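Local coordinates for protein L-lysine 6-monooxygenase involved in desferrioxamine biosynthesis (Erwinia amylovora CFBP1430, PDB 5O8P) that probably catalyses the FAD- and NADPH-dependent N-hydroxylation of cadaverine, a step of desferrioxamine siderophore biosynthesis in the fire blight pathogen, at residues L21-L26 and S404-E409; D210-I215 and Y220-I225; Q345-V350 and D363-Q368. All blocks are in the same frame, centred on the assembly; numbering follows the deposited sequence.

Contact 1 (L21-L26 and S404-E409); sequences LGLACL and SVLLRE
Residues 21-26 and 404-409 are turns of two helices whose axes approach to 10.6 Å and cross at -56°, so that Leu23 and Leu26 on one side and Leu406 and Leu407 on the other bridge the gap. Leu23 divides its two methyls between two partners. CD1 of Leu23 lies 3.7 Å from CG of Leu407, the two side chains sliding past each other in opposite directions, while CD2 of Leu23 reaches CD1 of Leu406 at 4.0 Å, where the side chains cross at about a right angle. Leu23 leaves its backbone at a slant to the partner helix, and with CG anti to the backbone N (chi1 -171°) the methyl end comes nearer. Leu407 in turn places CD1 3.9 Å from CB of Leu26, using the base of that side chain. Phe37 of strand 35-38 and Asn403 also touch Leu23, and Phe380 of strand 379-381 lies against Leu406. No hydrogen bond joins the two segments. The contact is a buried, wholly aliphatic junction between helix 18-27, the first helix of the FAD-binding Rossmann-type fold, and the near-C-terminal helix 399-410; what joins the two segments directly is the packing of buried leucine side chains, without a polar link between them.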
loop_
_atom_site.group_PDB
_atom_site.type_symbol
_atom_site.label_atom_id
_atom_site.label_comp_id
_atom_site.label_asym_id
_atom_site.label_seq_id
_atom_site.Cartn_x
_atom_site.Cartn_y
_atom_site.Cartn_z
ATOM N N LEU B 21 -4.452 -26.015 22.012
ATOM C CA LEU B 21 -3.667 -26.690 20.973
ATOM C C LEU B 21 -2.254 -26.114 20.960
ATOM O O LEU B 21 -1.280 -26.835 20.743
ATOM C CB LEU B 21 -4.318 -26.540 19.596
ATOM C CG LEU B 21 -3.609 -27.248 18.436
ATOM C CD1 LEU B 21 -3.536 -28.748 18.680
ATOM C CD2 LEU B 21 -4.287 -26.967 17.091
ATOM N N GLY B 22 -2.147 -24.806 21.190
ATOM C CA GLY B 22 -0.854 -24.151 21.372
ATOM C C GLY B 22 -0.115 -24.722 22.553
ATOM O O GLY B 22 0.998 -25.227 22.400
ATOM N N LEU B 23 -0.745 -24.675 23.725
ATOM C CA LEU B 23 -0.153 -25.260 24.941
ATOM C C LEU B 23 0.334 -26.686 24.699
ATOM O O LEU B 23 1.404 -27.073 25.179
ATOM C CB LEU B 23 -1.150 -25.252 26.104
ATOM C CG LEU B 23 -0.623 -25.628 27.493
ATOM C CD1 LEU B 23 0.652 -24.894 27.831
ATOM C CD2 LEU B 23 -1.684 -25.347 28.542
ATOM N N ALA B 24 -0.443 -27.455 23.935
ATOM C CA ALA B 24 -0.095 -28.834 23.627
ATOM C C ALA B 24 1.184 -28.947 22.816
ATOM O O ALA B 24 2.034 -29.783 23.140
ATOM C CB ALA B 24 -1.236 -29.522 22.902
ATOM N N CYS B 25 1.330 -28.125 21.777
ATOM C CA CYS B 25 2.566 -28.133 20.986
ATOM C C CYS B 25 3.761 -27.669 21.802
ATOM O O CYS B 25 4.868 -28.153 21.634
ATOM C CB CYS B 25 2.452 -27.226 19.772
ATOM S SG CYS B 25 1.093 -27.572 18.656
ATOM N N LEU B 26 3.536 -26.698 22.670
ATOM C CA LEU B 26 4.605 -26.182 23.503
ATOM C C LEU B 26 4.980 -27.158 24.598
ATOM O O LEU B 26 6.157 -27.249 24.922
ATOM C CB LEU B 26 4.247 -24.810 24.081
ATOM C CG LEU B 26 4.188 -23.679 23.047
ATOM C CD1 LEU B 26 3.690 -22.389 23.687
ATOM C CD2 LEU B 26 5.543 -23.454 22.397
ATOM N N SER B 404 3.292 -19.710 27.768
ATOM C CA SER B 404 4.621 -19.682 28.377
ATOM C C SER B 404 4.615 -19.432 29.880
ATOM O O SER B 404 5.505 -19.959 30.568
ATOM C CB SER B 404 5.518 -18.659 27.687
ATOM O OG SER B 404 5.826 -19.098 26.384
ATOM N N VAL B 405 3.651 -18.649 30.384
ATOM C CA VAL B 405 3.570 -18.404 31.847
ATOM C C VAL B 405 2.832 -19.560 32.527
ATOM O O VAL B 405 3.086 -19.863 33.694
ATOM C CB VAL B 405 2.996 -16.995 32.276
ATOM C CG1 VAL B 405 3.165 -15.930 31.191
ATOM C CG2 VAL B 405 1.549 -17.048 32.730
ATOM N N LEU B 406 1.905 -20.187 31.804
ATOM C CA LEU B 406 1.267 -21.387 32.300
ATOM C C LEU B 406 2.316 -22.453 32.485
ATOM O O LEU B 406 2.379 -23.067 33.550
ATOM C CB LEU B 406 0.185 -21.886 31.345
ATOM C CG LEU B 406 -1.085 -21.056 31.223
ATOM C CD1 LEU B 406 -2.001 -21.730 30.211
ATOM C CD2 LEU B 406 -1.761 -20.875 32.562
ATOM N N LEU B 407 3.157 -22.660 31.472
ATOM C CA LEU B 407 4.217 -23.665 31.589
ATOM C C LEU B 407 5.190 -23.351 32.712
ATOM O O LEU B 407 5.685 -24.258 33.356
ATOM C CB LEU B 407 4.941 -23.891 30.253
ATOM C CG LEU B 407 4.105 -24.734 29.281
ATOM C CD1 LEU B 407 4.727 -24.805 27.903
ATOM C CD2 LEU B 407 3.890 -26.142 29.822
ATOM N N ARG B 408 5.442 -22.076 32.978
ATOM C CA ARG B 408 6.307 -21.675 34.099
ATOM C C ARG B 408 5.695 -22.035 35.461
ATOM O O ARG B 408 6.404 -22.447 36.380
ATOM C CB ARG B 408 6.626 -20.177 34.030
ATOM C CG ARG B 408 7.747 -19.725 34.951
ATOM C CD ARG B 408 8.103 -18.274 34.659
ATOM N NE ARG B 408 6.998 -17.385 35.044
ATOM C CZ ARG B 408 6.734 -16.179 34.529
ATOM N NH1 ARG B 408 7.471 -15.669 33.540
ATOM N NH2 ARG B 408 5.685 -15.497 34.991
ATOM N N GLU B 409 4.386 -21.885 35.593
ATOM C CA GLU B 409 3.709 -22.250 36.835
ATOM C C GLU B 409 3.613 -23.766 37.002
ATOM O O GLU B 409 3.930 -24.304 38.062
ATOM C CB GLU B 409 2.323 -21.636 36.886
ATOM C CG GLU B 409 2.305 -20.137 37.142
ATOM C CD GLU B 409 2.791 -19.738 38.527
ATOM O OE1 GLU B 409 2.807 -20.595 39.453
ATOM O OE2 GLU B 409 3.163 -18.559 38.673
#

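Contact 2 (D210-I215 and Y220-I225); sequences DLLTDI and YQLNWI
Leu222 drives its two methyl branches against the end of helix 202-213, overlapping both Leu211 and Leu212. CD1 of Leu222 lies 3.8 Å from CB of Leu211, and the two leucine side chains cross at about a right angle; CD2 of Leu222 lies against the backbone N and CA of Leu212 and is 3.8 Å from CB of Leu212. Ile215, just past the helix, closes in from another side, its CD1 standing 3.9 Å from CB of Leu222.

Tyr220 supplies the polar link. Its phenol OH donates to the carbonyl O of Leu211 at 2.5 Å, in the carbonyl plane and on a lone pair, with a C=O...donor angle of 121°; the acceptor in turn sits at the edge of the ring, in its plane. The same carbonyl also takes the backbone N-H of Asp214 (N to O 3.1 Å), so two donors grip an oxygen at the helix's last turn. Tyr220 has CG between its backbone N and carbonyl carbon (chi1 47°), which swings the ring back toward the helix end, where OH also passes 3.6 Å from CB of Asp214. Gln190 of helix 182-190 hydrogen-bonds both this hydroxyl and the Asp214 carboxylate.

The arrangement is the return half of a beta-alpha-beta crossover: strand 194-198 leads into helix 202-213, and strand 221-225 returns to lie parallel and next to strand 194-198 in the sheet of the probable NADPH-binding domain. Ile195 of that strand touches Leu211 and Tyr220, Val297 of strand 297-300 meets Ile215, and helix 276-290 packs on Leu212.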
loop_
_atom_site.group_PDB
_atom_site.type_symbol
_atom_site.label_atom_id
_atom_site.label_comp_id
_atom_site.label_asym_id
_atom_site.label_seq_id
_atom_site.Cartn_x
_atom_site.Cartn_y
_atom_site.Cartn_z
ATOM N N ASP B 210 -19.714 -10.483 1.899
ATOM C CA ASP B 210 -19.974 -11.728 1.166
ATOM C C ASP B 210 -21.306 -11.641 0.430
ATOM O O ASP B 210 -21.379 -11.967 -0.750
ATOM C CB ASP B 210 -19.985 -12.922 2.133
ATOM C CG ASP B 210 -19.773 -14.254 1.438
ATOM O OD1 ASP B 210 -18.710 -14.426 0.810
ATOM O OD2 ASP B 210 -20.644 -15.144 1.576
ATOM N N LEU B 211 -22.338 -11.180 1.139
ATOM C CA LEU B 211 -23.680 -11.031 0.579
ATOM C C LEU B 211 -23.758 -9.899 -0.440
ATOM O O LEU B 211 -24.430 -10.045 -1.460
ATOM C CB LEU B 211 -24.726 -10.818 1.693
ATOM C CG LEU B 211 -24.912 -12.002 2.653
ATOM C CD1 LEU B 211 -25.773 -11.611 3.849
ATOM C CD2 LEU B 211 -25.512 -13.188 1.931
ATOM N N LEU B 212 -23.078 -8.783 -0.164
ATOM C CA LEU B 212 -23.043 -7.627 -1.077
ATOM C C LEU B 212 -22.472 -7.998 -2.445
ATOM O O LEU B 212 -22.919 -7.485 -3.466
ATOM C CB LEU B 212 -22.233 -6.474 -0.474
ATOM C CG LEU B 212 -22.158 -5.162 -1.272
ATOM C CD1 LEU B 212 -23.544 -4.612 -1.577
ATOM C CD2 LEU B 212 -21.343 -4.125 -0.515
ATOM N N THR B 213 -21.495 -8.895 -2.449
ATOM C CA THR B 213 -20.923 -9.439 -3.675
ATOM C C THR B 213 -21.981 -9.985 -4.632
ATOM O O THR B 213 -21.884 -9.768 -5.827
ATOM C CB THR B 213 -19.890 -10.533 -3.328
ATOM O OG1 THR B 213 -18.796 -9.933 -2.613
ATOM C CG2 THR B 213 -19.368 -11.241 -4.567
ATOM N N ASP B 214 -23.001 -10.658 -4.109
ATOM C CA ASP B 214 -24.044 -11.265 -4.941
ATOM C C ASP B 214 -25.386 -10.516 -4.910
ATOM O O ASP B 214 -26.422 -11.090 -5.264
ATOM C CB ASP B 214 -24.253 -12.726 -4.518
ATOM C CG ASP B 214 -22.973 -13.545 -4.552
ATOM O OD1 ASP B 214 -22.093 -13.293 -5.409
ATOM O OD2 ASP B 214 -22.861 -14.463 -3.717
ATOM N N ILE B 215 -25.387 -9.240 -4.533
ATOM C CA ILE B 215 -26.646 -8.493 -4.451
ATOM C C ILE B 215 -27.264 -8.318 -5.839
ATOM O O ILE B 215 -28.460 -8.391 -5.972
ATOM C CB ILE B 215 -26.480 -7.146 -3.701
ATOM C CG1 ILE B 215 -27.836 -6.595 -3.273
ATOM C CG2 ILE B 215 -25.727 -6.108 -4.523
ATOM C CD1 ILE B 215 -27.723 -5.367 -2.384
ATOM N N TYR B 220 -31.842 -9.712 -3.404
ATOM C CA TYR B 220 -32.130 -9.249 -2.038
ATOM C C TYR B 220 -31.828 -7.807 -1.711
ATOM O O TYR B 220 -30.943 -7.186 -2.298
ATOM C CB TYR B 220 -31.545 -10.168 -0.942
ATOM C CG TYR B 220 -30.111 -10.600 -1.119
ATOM C CD1 TYR B 220 -29.055 -9.773 -0.740
ATOM C CD2 TYR B 220 -29.812 -11.856 -1.643
ATOM C CE1 TYR B 220 -27.742 -10.184 -0.910
ATOM C CE2 TYR B 220 -28.506 -12.271 -1.805
ATOM C CZ TYR B 220 -27.473 -11.439 -1.440
ATOM O OH TYR B 220 -26.189 -11.877 -1.624
ATOM N N GLN B 221 -32.618 -7.286 -0.778
ATOM C CA GLN B 221 -32.262 -6.106 -0.016
ATOM C C GLN B 221 -31.240 -6.567 1.017
ATOM O O GLN B 221 -31.383 -7.654 1.598
ATOM C CB GLN B 221 -33.489 -5.508 0.678
ATOM C CG GLN B 221 -33.177 -4.316 1.569
ATOM C CD GLN B 221 -34.427 -3.639 2.090
ATOM O OE1 GLN B 221 -34.977 -4.030 3.111
ATOM N NE2 GLN B 221 -34.865 -2.602 1.396
ATOM N N LEU B 222 -30.214 -5.751 1.237
ATOM C CA LEU B 222 -29.140 -6.107 2.146
ATOM C C LEU B 222 -28.925 -4.996 3.163
ATOM O O LEU B 222 -28.378 -3.936 2.850
ATOM C CB LEU B 222 -27.872 -6.396 1.357
ATOM C CG LEU B 222 -26.686 -6.889 2.176
ATOM C CD1 LEU B 222 -27.060 -8.150 2.945
ATOM C CD2 LEU B 222 -25.483 -7.140 1.276
ATOM N N ASN B 223 -29.358 -5.256 4.392
ATOM C CA ASN B 223 -29.312 -4.266 5.457
ATOM C C ASN B 223 -28.239 -4.600 6.477
ATOM O O ASN B 223 -27.793 -5.743 6.567
ATOM C CB ASN B 223 -30.678 -4.172 6.114
ATOM C CG ASN B 223 -31.769 -3.845 5.111
ATOM O OD1 ASN B 223 -31.561 -3.047 4.201
ATOM N ND2 ASN B 223 -32.916 -4.467 5.260
ATOM N N TRP B 224 -27.793 -3.577 7.201
ATOM C CA TRP B 224 -26.816 -3.727 8.270
ATOM C C TRP B 224 -27.191 -2.766 9.375
ATOM O O TRP B 224 -27.195 -1.559 9.171
ATOM C CB TRP B 224 -25.420 -3.398 7.762
ATOM C CG TRP B 224 -24.272 -3.827 8.644
ATOM C CD1 TRP B 224 -24.336 -4.345 9.909
ATOM C CD2 TRP B 224 -22.885 -3.717 8.330
ATOM N NE1 TRP B 224 -23.082 -4.615 10.371
ATOM C CE2 TRP B 224 -22.166 -4.229 9.431
ATOM C CE3 TRP B 224 -22.178 -3.239 7.222
ATOM C CZ2 TRP B 224 -20.768 -4.280 9.463
ATOM C CZ3 TRP B 224 -20.786 -3.279 7.245
ATOM C CH2 TRP B 224 -20.095 -3.806 8.364
ATOM N N ILE B 225 -27.521 -3.298 10.541
ATOM C CA ILE B 225 -27.903 -2.477 11.685
ATOM C C ILE B 225 -26.937 -2.805 12.793
ATOM O O ILE B 225 -26.633 -3.958 12.993
ATOM C CB ILE B 225 -29.341 -2.784 12.121
ATOM C CG1 ILE B 225 -30.299 -2.436 10.974
ATOM C CG2 ILE B 225 -29.687 -2.038 13.417
ATOM C CD1 ILE B 225 -31.744 -2.817 11.229
#

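Contact 3 (Q345-V350 and D363-Q368); sequences QPPAFV and DRYDVQ
Tyr365 has CG anti to its carbonyl carbon (chi1 -53°), a setting that carries the phenol across to Pro346, Pro347 and Val350, although the tyrosine does not leave its backbone aimed at them. Val350 answers with CG2 anti to its own carbonyl carbon and CG1 anti to its backbone N (chi1 173°), which leaves both methyls near the tyrosine. The phenol end does most of the touching. CB of Pro346 lies 3.2 Å from OH of Tyr365 and 3.9 Å from CZ, approaching the ring obliquely. CD of Pro347 stands 4.0 Å from the same OH, its side chain crossing that of Tyr365 at about a right angle. The Val350 and Tyr365 side chains point at one another from opposite directions, and CG2 of Val350 ends 4.1 Å from OH of Tyr365, while CG1 of Val350 is more loosely placed, 4.5 Å from CE1 of the tyrosine.

Apolar carbons thus gather round a hydroxyl whose polar need is met outside these two segments, by a hydrogen bond with OH of Tyr344. The backbone carbonyl of Tyr365 is held as well, by His387 of helix 386-389. Within 345-350, N of Val350 donates to O of Pro347 (N to O 3.1 Å), at the start of a 3-10 turn.

Both segments belong to the long connection between strands 342-343 and 379-381. The contact brings two parts of this connection together beside the FAD site: Phe349, on the 3-10 turn, lines the cofactor pocket, and Pro347 lies near the FAD-binding residue Thr159.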
loop_
_atom_site.group_PDB
_atom_site.type_symbol
_atom_site.label_atom_id
_atom_site.label_comp_id
_atom_site.label_asym_id
_atom_site.label_seq_id
_atom_site.Cartn_x
_atom_site.Cartn_y
_atom_site.Cartn_z
ATOM N N GLN B 345 -19.383 -18.226 29.506
ATOM C CA GLN B 345 -19.940 -18.538 30.819
ATOM C C GLN B 345 -19.372 -19.883 31.279
ATOM O O GLN B 345 -19.177 -20.795 30.459
ATOM C CB GLN B 345 -21.477 -18.499 30.838
ATOM C CG GLN B 345 -22.173 -19.488 29.918
ATOM C CD GLN B 345 -23.672 -19.241 29.832
ATOM O OE1 GLN B 345 -24.121 -18.095 29.746
ATOM N NE2 GLN B 345 -24.453 -20.313 29.845
ATOM N N PRO B 346 -19.083 -19.995 32.590
ATOM C CA PRO B 346 -18.336 -21.141 33.104
ATOM C C PRO B 346 -19.074 -22.457 32.820
ATOM O O PRO B 346 -20.263 -22.543 33.124
ATOM C CB PRO B 346 -18.258 -20.851 34.612
ATOM C CG PRO B 346 -19.441 -19.988 34.897
ATOM C CD PRO B 346 -19.558 -19.118 33.683
ATOM N N PRO B 347 -18.389 -23.467 32.232
ATOM C CA PRO B 347 -19.089 -24.690 31.836
ATOM C C PRO B 347 -19.679 -25.496 32.994
ATOM O O PRO B 347 -19.318 -25.297 34.163
ATOM C CB PRO B 347 -18.015 -25.493 31.093
ATOM C CG PRO B 347 -16.732 -25.001 31.612
ATOM C CD PRO B 347 -16.953 -23.544 31.910
ATOM N N ALA B 348 -20.593 -26.394 32.645
ATOM C CA ALA B 348 -21.357 -27.131 33.638
ATOM C C ALA B 348 -20.461 -27.815 34.674
ATOM O O ALA B 348 -20.735 -27.725 35.872
ATOM C CB ALA B 348 -22.250 -28.145 32.952
ATOM N N PHE B 349 -19.377 -28.454 34.213
ATOM C CA PHE B 349 -18.484 -29.211 35.104
ATOM C C PHE B 349 -17.831 -28.432 36.255
ATOM O O PHE B 349 -17.470 -29.015 37.274
ATOM C CB PHE B 349 -17.417 -29.987 34.309
ATOM C CG PHE B 349 -16.430 -29.132 33.553
ATOM C CD1 PHE B 349 -15.401 -28.462 34.209
ATOM C CD2 PHE B 349 -16.491 -29.054 32.168
ATOM C CE1 PHE B 349 -14.483 -27.698 33.498
ATOM C CE2 PHE B 349 -15.571 -28.294 31.448
ATOM C CZ PHE B 349 -14.567 -27.617 32.111
ATOM N N VAL B 350 -17.691 -27.122 36.091
ATOM C CA VAL B 350 -17.075 -26.267 37.102
ATOM C C VAL B 350 -17.897 -26.195 38.412
ATOM O O VAL B 350 -17.341 -25.852 39.460
ATOM C CB VAL B 350 -16.765 -24.868 36.501
ATOM C CG1 VAL B 350 -16.285 -23.876 37.561
ATOM C CG2 VAL B 350 -15.702 -24.994 35.411
ATOM N N ASP B 363 -19.603 -12.385 40.365
ATOM C CA ASP B 363 -19.711 -13.847 40.127
ATOM C C ASP B 363 -19.039 -14.347 38.837
ATOM O O ASP B 363 -19.554 -15.237 38.161
ATOM C CB ASP B 363 -21.183 -14.320 40.188
ATOM C CG ASP B 363 -21.720 -14.381 41.599
ATOM O OD1 ASP B 363 -21.262 -15.249 42.374
ATOM O OD2 ASP B 363 -22.615 -13.570 41.922
ATOM N N ARG B 364 -17.895 -13.764 38.490
ATOM C CA ARG B 364 -17.022 -14.331 37.454
ATOM C C ARG B 364 -15.734 -14.727 38.161
ATOM O O ARG B 364 -15.539 -14.421 39.350
ATOM C CB ARG B 364 -16.738 -13.362 36.302
ATOM C CG ARG B 364 -17.946 -12.613 35.771
ATOM C CD ARG B 364 -17.534 -11.287 35.188
ATOM N NE ARG B 364 -16.963 -10.365 36.184
ATOM C CZ ARG B 364 -16.615 -9.095 35.946
ATOM N NH1 ARG B 364 -16.853 -8.515 34.768
ATOM N NH2 ARG B 364 -16.112 -8.365 36.938
ATOM N N TYR B 365 -14.862 -15.419 37.440
ATOM C CA TYR B 365 -13.602 -15.845 38.022
ATOM C C TYR B 365 -12.765 -14.623 38.432
ATOM O O TYR B 365 -12.540 -13.734 37.605
ATOM C CB TYR B 365 -12.766 -16.648 37.029
ATOM C CG TYR B 365 -13.402 -17.837 36.358
ATOM C CD1 TYR B 365 -14.255 -18.694 37.045
ATOM C CD2 TYR B 365 -13.109 -18.128 35.032
ATOM C CE1 TYR B 365 -14.826 -19.789 36.416
ATOM C CE2 TYR B 365 -13.666 -19.219 34.397
ATOM C CZ TYR B 365 -14.512 -20.045 35.094
ATOM O OH TYR B 365 -15.035 -21.114 34.437
ATOM N N ASP B 366 -12.308 -14.575 39.680
ATOM C CA ASP B 366 -11.342 -13.564 40.105
ATOM C C ASP B 366 -9.937 -14.023 39.702
ATOM O O ASP B 366 -9.161 -14.534 40.526
ATOM C CB ASP B 366 -11.430 -13.330 41.618
ATOM C CG ASP B 366 -10.546 -12.183 42.093
ATOM O OD1 ASP B 366 -10.626 -11.077 41.507
ATOM O OD2 ASP B 366 -9.775 -12.399 43.051
ATOM N N VAL B 367 -9.602 -13.800 38.431
ATOM C CA VAL B 367 -8.402 -14.392 37.836
ATOM C C VAL B 367 -7.149 -13.679 38.349
ATOM O O VAL B 367 -7.121 -12.453 38.412
ATOM C CB VAL B 367 -8.409 -14.330 36.287
ATOM C CG1 VAL B 367 -7.286 -15.196 35.718
ATOM C CG2 VAL B 367 -9.750 -14.757 35.724
ATOM N N GLN B 368 -6.119 -14.452 38.695
ATOM C CA GLN B 368 -4.844 -13.901 39.173
ATOM C C GLN B 368 -3.963 -13.608 37.961
ATOM O O GLN B 368 -4.307 -13.983 36.830
ATOM C CB GLN B 368 -4.127 -14.881 40.100
ATOM C CG GLN B 368 -4.981 -15.495 41.194
ATOM C CD GLN B 368 -5.529 -14.487 42.164
ATOM O OE1 GLN B 368 -4.818 -14.058 43.072
ATOM N NE2 GLN B 368 -6.818 -14.135 42.011
#

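From the N terminus, helix 18-27 is the first element used, but its partner in contact 1 arrives only with helix 399-410, so this contact closes a loop spanning most of the chain. The other two lie within that span, one after the other. Contact 2 closes a short turn between a helix and the next strand of the parallel sheet, and contact 3 later folds back the loop preceding strand 379-381. Contacts 1 and 3, with centres about 20 Å apart, belong to the FAD-binding side; contact 2 lies across the chain's centre, its own centre about 42 Å from contact 1 and 39 Å from contact 3. None touches another.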